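PDB 3CXB: secreted effector protein SifA from Salmonella typhimurium, which is translocated into host cells, where it interacts with host PLEKHM2 (SKIP) and is required for endosomal tubulation and the formation of Salmonella-induced filaments. Local coordinates for residues Y184-T187 / E188-K191. Residues are numbered along the deposited sequence; the frame is centred on the assembly and turned at random.
Sequences YLYT and ELRK
Where helix 180-187 gives way to the loop leading to helix 197-220, Tyr-186 meets Leu-189 and Arg-190 round the turn. Two weak backbone hydrogen bonds follow the winding: Glu-188 N reaches Tyr-184 O, four residues back, at 3.4 Å, and Leu-189 N reaches Tyr-186 O, three back, at 3.1 Å with an N-H...O angle of 133°. Leu-189 N also comes within 2.8 Å of Leu-185 O.

Among the side chains, Tyr-186 and Leu-189 run alongside each other in the same direction. Leu-189 CD1 lies 3.3 Å from CD1 of the Tyr-186 ring, approaching obliquely, with CE1 a little farther off. Arg-190 folds back toward the helix: its chain bends at chi2 (-97°), bringing CD to 3.3 Å from Tyr-186 O and laying one guanidinium face over that carbonyl oxygen. NE is 3.5 Å from the same oxygen but badly angled for a hydrogen bond, and the guanidinium is turned 55° from the tyrosine ring. On another side of the turn, the aliphatic part of Glu-188 lies beside Tyr-184 O.

Ile-155 touches both Leu-185 and Tyr-186, while Met-261 of helix 258-267 meets Tyr-184 and Leu-185, so the turn lies against both that helix and the loop containing Ile-155. The arginine's positive charge, set over the carbonyl of Tyr-186 near the end of the helix, would probably interact favourably with the negative end of the helix dipole, through electrostatics instead of a directed bond.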
loop_
_atom_site.group_PDB
_atom_site.type_symbol
_atom_site.label_atom_id
_atom_site.label_comp_id
_atom_site.label_asym_id
_atom_site.label_seq_id
_atom_site.Cartn_x
_atom_site.Cartn_y
_atom_site.Cartn_z
ATOM N N TYR A 184 9.021 0.365 15.590
ATOM C CA TYR A 184 9.757 1.581 15.258
ATOM C C TYR A 184 8.834 2.785 15.242
ATOM O O TYR A 184 9.278 3.910 15.415
ATOM C CB TYR A 184 10.422 1.444 13.892
ATOM C CG TYR A 184 11.594 0.491 13.872
ATOM C CD1 TYR A 184 12.837 0.872 14.374
ATOM C CD2 TYR A 184 11.463 -0.796 13.357
ATOM C CE1 TYR A 184 13.929 -0.009 14.361
ATOM C CE2 TYR A 184 12.545 -1.684 13.340
ATOM C CZ TYR A 184 13.773 -1.289 13.840
ATOM O OH TYR A 184 14.828 -2.184 13.790
ATOM N N LEU A 185 7.548 2.545 15.027
ATOM C CA LEU A 185 6.575 3.629 14.988
ATOM C C LEU A 185 6.024 3.907 16.379
ATOM O O LEU A 185 5.641 5.036 16.697
ATOM C CB LEU A 185 5.417 3.283 14.049
ATOM C CG LEU A 185 5.669 3.220 12.541
ATOM C CD1 LEU A 185 6.577 2.062 12.225
ATOM C CD2 LEU A 185 4.353 3.048 11.818
ATOM N N TYR A 186 5.965 2.866 17.199
ATOM C CA TYR A 186 5.472 3.011 18.559
ATOM C C TYR A 186 6.547 3.658 19.420
ATOM O O TYR A 186 6.249 4.407 20.353
ATOM C CB TYR A 186 5.076 1.649 19.123
ATOM C CG TYR A 186 3.596 1.376 19.015
ATOM C CD1 TYR A 186 2.680 2.165 19.701
ATOM C CD2 TYR A 186 3.110 0.319 18.248
ATOM C CE1 TYR A 186 1.315 1.910 19.633
ATOM C CE2 TYR A 186 1.743 0.055 18.170
ATOM C CZ TYR A 186 0.852 0.856 18.868
ATOM O OH TYR A 186 -0.500 0.614 18.800
ATOM N N THR A 187 7.802 3.377 19.090
ATOM C CA THR A 187 8.924 3.942 19.820
ATOM C C THR A 187 9.035 5.415 19.443
ATOM O O THR A 187 9.470 6.241 20.244
ATOM C CB THR A 187 10.236 3.205 19.476
ATOM O OG1 THR A 187 11.300 3.713 20.287
ATOM C CG2 THR A 187 10.585 3.388 18.013
ATOM N N GLU A 188 8.623 5.738 18.221
ATOM C CA GLU A 188 8.647 7.111 17.723
ATOM C C GLU A 188 7.344 7.789 18.127
ATOM O O GLU A 188 7.197 9.008 18.008
ATOM C CB GLU A 188 8.778 7.113 16.200
ATOM C CG GLU A 188 10.170 6.806 15.682
ATOM C CD GLU A 188 11.010 8.053 15.527
ATOM O OE1 GLU A 188 12.207 7.925 15.180
ATOM O OE2 GLU A 188 10.467 9.161 15.746
ATOM N N LEU A 189 6.398 6.983 18.601
ATOM C CA LEU A 189 5.106 7.495 19.033
ATOM C C LEU A 189 5.406 8.460 20.168
ATOM O O LEU A 189 4.970 9.609 20.158
ATOM C CB LEU A 189 4.220 6.355 19.540
ATOM C CG LEU A 189 2.714 6.621 19.670
ATOM C CD1 LEU A 189 2.053 5.386 20.262
ATOM C CD2 LEU A 189 2.439 7.835 20.541
ATOM N N ARG A 190 6.159 7.979 21.149
ATOM C CA ARG A 190 6.547 8.800 22.279
ATOM C C ARG A 190 8.035 9.078 22.128
ATOM O O ARG A 190 8.878 8.258 22.497
ATOM C CB ARG A 190 6.253 8.076 23.600
ATOM C CG ARG A 190 6.796 6.645 23.711
ATOM C CD ARG A 190 5.742 5.584 23.377
ATOM N NE ARG A 190 6.153 4.249 23.817
ATOM C CZ ARG A 190 5.392 3.158 23.753
ATOM N NH1 ARG A 190 4.163 3.224 23.262
ATOM N NH2 ARG A 190 5.855 1.995 24.194
ATOM N N LYS A 191 8.342 10.238 21.558
ATOM C CA LYS A 191 9.717 10.664 21.313
ATOM C C LYS A 191 9.587 12.041 20.671
ATOM O O LYS A 191 8.768 12.847 21.110
ATOM C CB LYS A 191 10.392 9.683 20.347
ATOM C CG LYS A 191 11.799 10.044 19.901
ATOM C CD LYS A 191 12.861 9.450 20.794
ATOM C CE LYS A 191 14.239 9.687 20.196
ATOM N NZ LYS A 191 15.319 9.045 20.992
#